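Long-range contacts in glutaminase 1 (Escherichia coli, PDB 1U60), which catalyses the hydrolysis of L-glutamine to L-glutamate and ammonium: residues 117-122 with 171-175; 161-165 with 189-194. Residue numbers count along the deposited sequence, not the author numbering.

Contact 1. Residues 117-122 with 171-175; sequences NAGAIA and IAWLL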
loop_
_atom_site.group_PDB
_atom_site.type_symbol
_atom_site.label_atom_id
_atom_site.label_comp_id
_atom_site.label_asym_id
_atom_site.label_seq_id
_atom_site.Cartn_x
_atom_site.Cartn_y
_atom_site.Cartn_z
ATOM N N ASN A 117 -5.372 3.037 -15.635
ATOM C CA ASN A 117 -5.894 2.661 -16.969
ATOM C C ASN A 117 -4.798 2.070 -17.902
ATOM O O ASN A 117 -5.003 1.104 -18.605
ATOM C CB ASN A 117 -6.547 3.873 -17.655
ATOM C CG ASN A 117 -7.960 4.157 -17.168
ATOM O OD1 ASN A 117 -8.350 3.839 -16.045
ATOM N ND2 ASN A 117 -8.728 4.873 -18.015
ATOM N N ALA A 118 -3.628 2.695 -17.902
ATOM C CA ALA A 118 -2.550 2.270 -18.784
ATOM C C ALA A 118 -2.129 0.830 -18.415
ATOM O O ALA A 118 -2.027 -0.032 -19.276
ATOM C CB ALA A 118 -1.345 3.271 -18.647
ATOM N N GLY A 119 -1.922 0.570 -17.126
ATOM C CA GLY A 119 -1.577 -0.770 -16.714
ATOM C C GLY A 119 -2.653 -1.793 -17.012
ATOM O O GLY A 119 -2.358 -2.945 -17.300
ATOM N N ALA A 120 -3.909 -1.385 -16.932
ATOM C CA ALA A 120 -5.007 -2.292 -17.109
ATOM C C ALA A 120 -5.111 -2.661 -18.570
ATOM O O ALA A 120 -5.338 -3.799 -18.911
ATOM C CB ALA A 120 -6.302 -1.645 -16.632
ATOM N N ILE A 121 -4.926 -1.682 -19.442
ATOM C CA ILE A 121 -4.951 -1.951 -20.883
ATOM C C ILE A 121 -3.812 -2.901 -21.272
ATOM O O ILE A 121 -4.004 -3.839 -22.063
ATOM C CB ILE A 121 -4.908 -0.634 -21.682
ATOM C CG1 ILE A 121 -6.224 0.127 -21.493
ATOM C CG2 ILE A 121 -4.715 -0.909 -23.179
ATOM C CD1 ILE A 121 -6.197 1.602 -21.884
ATOM N N ALA A 122 -2.657 -2.711 -20.660
ATOM C CA ALA A 122 -1.491 -3.611 -20.838
ATOM C C ALA A 122 -1.761 -5.006 -20.286
ATOM O O ALA A 122 -1.398 -6.016 -20.950
ATOM C CB ALA A 122 -0.274 -3.030 -20.250
ATOM N N ILE A 171 -3.575 6.087 -24.911
ATOM C CA ILE A 171 -2.800 5.300 -23.977
ATOM C C ILE A 171 -2.355 3.952 -24.564
ATOM O O ILE A 171 -1.193 3.544 -24.387
ATOM C CB ILE A 171 -3.566 5.139 -22.631
ATOM C CG1 ILE A 171 -3.597 6.453 -21.865
ATOM C CG2 ILE A 171 -2.896 4.091 -21.757
ATOM C CD1 ILE A 171 -4.438 6.443 -20.618
ATOM N N ALA A 172 -3.244 3.271 -25.279
ATOM C CA ALA A 172 -2.903 2.020 -25.900
ATOM C C ALA A 172 -1.732 2.190 -26.878
ATOM O O ALA A 172 -0.849 1.375 -26.928
ATOM C CB ALA A 172 -4.051 1.472 -26.597
ATOM N N TRP A 173 -1.750 3.251 -27.668
ATOM C CA TRP A 173 -0.677 3.493 -28.609
ATOM C C TRP A 173 0.617 3.875 -27.905
ATOM O O TRP A 173 1.691 3.494 -28.367
ATOM C CB TRP A 173 -1.096 4.563 -29.666
ATOM C CG TRP A 173 -2.005 4.044 -30.748
ATOM C CD1 TRP A 173 -3.238 4.500 -31.041
ATOM C CD2 TRP A 173 -1.749 2.976 -31.684
ATOM N NE1 TRP A 173 -3.784 3.800 -32.086
ATOM C CE2 TRP A 173 -2.899 2.843 -32.493
ATOM C CE3 TRP A 173 -0.677 2.100 -31.894
ATOM C CZ2 TRP A 173 -3.001 1.896 -33.525
ATOM C CZ3 TRP A 173 -0.762 1.171 -32.912
ATOM C CH2 TRP A 173 -1.918 1.063 -33.707
ATOM N N LEU A 174 0.554 4.650 -26.819
ATOM C CA LEU A 174 1.737 4.948 -26.042
ATOM C C LEU A 174 2.401 3.691 -25.461
ATOM O O LEU A 174 3.644 3.529 -25.516
ATOM C CB LEU A 174 1.423 5.870 -24.882
ATOM C CG LEU A 174 1.096 7.321 -25.251
ATOM C CD1 LEU A 174 0.638 8.076 -24.019
ATOM C CD2 LEU A 174 2.275 8.021 -25.966
ATOM N N LEU A 175 1.596 2.829 -24.874
ATOM C CA LEU A 175 2.068 1.509 -24.429
ATOM C C LEU A 175 2.698 0.708 -25.591
ATOM O O LEU A 175 3.825 0.209 -25.479
ATOM C CB LEU A 175 0.934 0.725 -23.781
ATOM C CG LEU A 175 0.430 1.344 -22.493
ATOM C CD1 LEU A 175 -0.937 0.807 -22.205
ATOM C CD2 LEU A 175 1.367 1.049 -21.346
#

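Contact 2. Residues 161-165 with 189-194; sequences EQTTN and CDVYTR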
loop_
_atom_site.group_PDB
_atom_site.type_symbol
_atom_site.label_atom_id
_atom_site.label_comp_id
_atom_site.label_asym_id
_atom_site.label_seq_id
_atom_site.Cartn_x
_atom_site.Cartn_y
_atom_site.Cartn_z
ATOM N N GLU A 161 -19.234 3.658 -24.435
ATOM C CA GLU A 161 -17.810 3.677 -24.070
ATOM C C GLU A 161 -16.908 3.575 -25.298
ATOM O O GLU A 161 -15.884 4.246 -25.357
ATOM C CB GLU A 161 -17.517 2.524 -23.113
ATOM C CG GLU A 161 -18.146 2.723 -21.716
ATOM C CD GLU A 161 -17.322 3.597 -20.803
ATOM O OE1 GLU A 161 -16.310 4.174 -21.277
ATOM O OE2 GLU A 161 -17.695 3.778 -19.606
ATOM N N GLN A 162 -17.294 2.722 -26.262
ATOM C CA GLN A 162 -16.480 2.405 -27.431
ATOM C C GLN A 162 -16.359 3.637 -28.331
ATOM O O GLN A 162 -15.417 3.729 -29.145
ATOM C CB GLN A 162 -17.103 1.261 -28.266
ATOM C CG GLN A 162 -17.024 -0.191 -27.725
ATOM C CD GLN A 162 -15.641 -0.836 -27.702
ATOM O OE1 GLN A 162 -14.696 -0.403 -28.380
ATOM N NE2 GLN A 162 -15.539 -1.910 -26.955
ATOM N N THR A 163 -17.361 4.526 -28.231
ATOM C CA THR A 163 -17.416 5.689 -29.126
ATOM C C THR A 163 -17.000 6.966 -28.451
ATOM O O THR A 163 -17.032 8.038 -29.077
ATOM C CB THR A 163 -18.806 5.838 -29.746
ATOM O OG1 THR A 163 -19.797 5.898 -28.725
ATOM C CG2 THR A 163 -19.165 4.651 -30.560
ATOM N N THR A 164 -16.575 6.865 -27.193
ATOM C CA THR A 164 -16.008 7.992 -26.454
ATOM C C THR A 164 -14.625 7.797 -25.830
ATOM O O THR A 164 -14.172 8.654 -25.047
ATOM C CB THR A 164 -16.950 8.417 -25.307
ATOM O OG1 THR A 164 -17.204 7.296 -24.437
ATOM C CG2 THR A 164 -18.305 8.894 -25.855
ATOM N N ASN A 165 -13.982 6.672 -26.078
ATOM C CA ASN A 165 -12.763 6.261 -25.345
ATOM C C ASN A 165 -11.460 6.704 -26.009
ATOM O O ASN A 165 -10.457 5.979 -25.990
ATOM C CB ASN A 165 -12.750 4.742 -25.151
ATOM C CG ASN A 165 -12.700 3.941 -26.472
ATOM O OD1 ASN A 165 -12.607 2.661 -26.469
ATOM N ND2 ASN A 165 -12.714 4.648 -27.595
ATOM N N CYS A 189 -7.527 -2.136 -26.650
ATOM C CA CYS A 189 -8.377 -1.028 -26.247
ATOM C C CYS A 189 -9.832 -1.490 -26.302
ATOM O O CYS A 189 -10.611 -1.240 -25.393
ATOM C CB CYS A 189 -8.094 0.204 -27.109
ATOM S SG CYS A 189 -9.037 1.671 -26.617
ATOM N N ASP A 190 -10.200 -2.199 -27.354
ATOM C CA ASP A 190 -11.550 -2.685 -27.511
ATOM C C ASP A 190 -11.915 -3.601 -26.322
ATOM O O ASP A 190 -12.937 -3.414 -25.700
ATOM C CB ASP A 190 -11.625 -3.427 -28.855
ATOM C CG ASP A 190 -12.926 -4.179 -29.104
ATOM O OD1 ASP A 190 -13.958 -4.051 -28.372
ATOM O OD2 ASP A 190 -12.984 -4.966 -30.070
ATOM N N VAL A 191 -11.091 -4.583 -26.035
ATOM C CA VAL A 191 -11.468 -5.556 -25.006
ATOM C C VAL A 191 -11.500 -4.900 -23.638
ATOM O O VAL A 191 -12.373 -5.198 -22.836
ATOM C CB VAL A 191 -10.610 -6.796 -25.049
ATOM C CG1 VAL A 191 -10.984 -7.767 -23.971
ATOM C CG2 VAL A 191 -10.815 -7.469 -26.415
ATOM N N TYR A 192 -10.555 -3.999 -23.405
ATOM C CA TYR A 192 -10.527 -3.259 -22.143
ATOM C C TYR A 192 -11.872 -2.505 -21.961
ATOM O O TYR A 192 -12.478 -2.503 -20.891
ATOM C CB TYR A 192 -9.337 -2.281 -22.065
ATOM C CG TYR A 192 -9.444 -1.502 -20.779
ATOM C CD1 TYR A 192 -9.238 -2.144 -19.573
ATOM C CD2 TYR A 192 -9.903 -0.178 -20.750
ATOM C CE1 TYR A 192 -9.397 -1.520 -18.400
ATOM C CE2 TYR A 192 -10.062 0.478 -19.525
ATOM C CZ TYR A 192 -9.809 -0.220 -18.359
ATOM O OH TYR A 192 -10.025 0.318 -17.118
ATOM N N THR A 193 -12.345 -1.876 -23.038
ATOM C CA THR A 193 -13.632 -1.175 -23.031
ATOM C C THR A 193 -14.807 -2.107 -22.711
ATOM O O THR A 193 -15.642 -1.794 -21.866
ATOM C CB THR A 193 -13.831 -0.487 -24.376
ATOM O OG1 THR A 193 -12.731 0.413 -24.578
ATOM C CG2 THR A 193 -15.064 0.364 -24.365
ATOM N N ARG A 194 -14.810 -3.271 -23.336
ATOM C CA ARG A 194 -15.820 -4.314 -23.067
ATOM C C ARG A 194 -15.817 -4.728 -21.621
ATOM O O ARG A 194 -16.881 -4.835 -21.014
ATOM C CB ARG A 194 -15.617 -5.563 -23.932
ATOM C CG ARG A 194 -15.747 -5.316 -25.429
ATOM C CD ARG A 194 -15.676 -6.598 -26.226
ATOM N NE ARG A 194 -15.159 -6.462 -27.586
ATOM C CZ ARG A 194 -15.108 -7.476 -28.472
ATOM N NH1 ARG A 194 -15.579 -8.670 -28.158
ATOM N NH2 ARG A 194 -14.593 -7.295 -29.667
#

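Contact 1. Residues 117-122 with 171-175
Two helical segments, 117-122 and 171-175, cross at -68° with their axes 9.6 Å apart at closest approach, and the CA atoms of Ala118 and Ile171 come within 6.0 Å. This is a buried helix-helix crossing in the helical part of the serine-dependent beta-lactamase-like fold of this glutaminase family. No hydrogen bond spans it; the contact is apolar. Ala118 is small enough for Ile171 to come right up to the backbone, CG2 of Ile171 lying 3.5 Å from CA of Ala118. Ile121 points toward the other helix, its CD1 4.1 Å from Ile171 CG2 and its CG2 4.2 Å from Ala172 CB. Asn117 only brushes Ile171; its OD1 accepts a hydrogen bond from Lys69 and its side chain touches Asn168. Asn117 and Asn168 are both predicted to bind substrate, so the crossing borders the probable glutamine site. Leu175 reaches in among Ala118, Ile121 and Ala122: its CD1 sits 3.2 Å from Ala118 O, a carbonyl already bonded to Ala122 N at 3.1 Å.

Contact 2. Residues 161-165 with 189-194
This is a mixed polar and apolar contact, partly buried, between the end of helix 155-162 with the turn that follows it and one side of helix 185-195. The backbones come closest at Gln162 and Thr193, whose CA atoms are 6.3 Å apart. Gln162 starts out sideways, but its amide end bends in over the helix: NE2 donates to Asp190 O at 3.3 Å and makes a weak hydrogen bond to Asp190 OD1 at 3.0 Å. Asp190 is also held one turn along its own helix by Arg194, in a salt bridge with Arg194 NE 2.8 Å from Asp190 OD1; Arg194 has a second acidic partner in Glu133. The CA-to-CB bond of Thr193 points toward 161-165. Its OG1 donates back to Cys189 O at 2.8 Å, while its CG2 packs 3.5 Å from Glu161 CB. Asn165, at the N-cap position of helix 166-178, has its CA-to-CB bond toward helix 185-195 and lies beside Cys189 and Thr193. The carboxylate of Glu161 bonds instead to Tyr29, and the Tyr192 ring packs on helix 117-126. Glu161 and Tyr192 are both predicted to bind substrate, so the contact sets two elements of the probable glutamine pocket of the glutaminase fold next to each other.

From the N terminus, helix 117-126 comes first, then helix 155-162, helix 166-178 and helix 185-195. Contact 1 closes a loop of 48 residues, mostly helical, between the first and third of these; contact 2 closes a shorter one of 23 residues between the second and fourth. Their segments alternate along the chain, so the two closures cross rather than nest. Their centres are 12 Å apart and they touch directly: the Tyr192 ring lies against Ala120 and Ile121, with Tyr192 CE1 3.6 Å from Ala120 CB, and Ala172 meets Cys189. Together they tie four helices into one cluster around the predicted substrate-binding residues Asn117, Glu161, Asn168 and Tyr192.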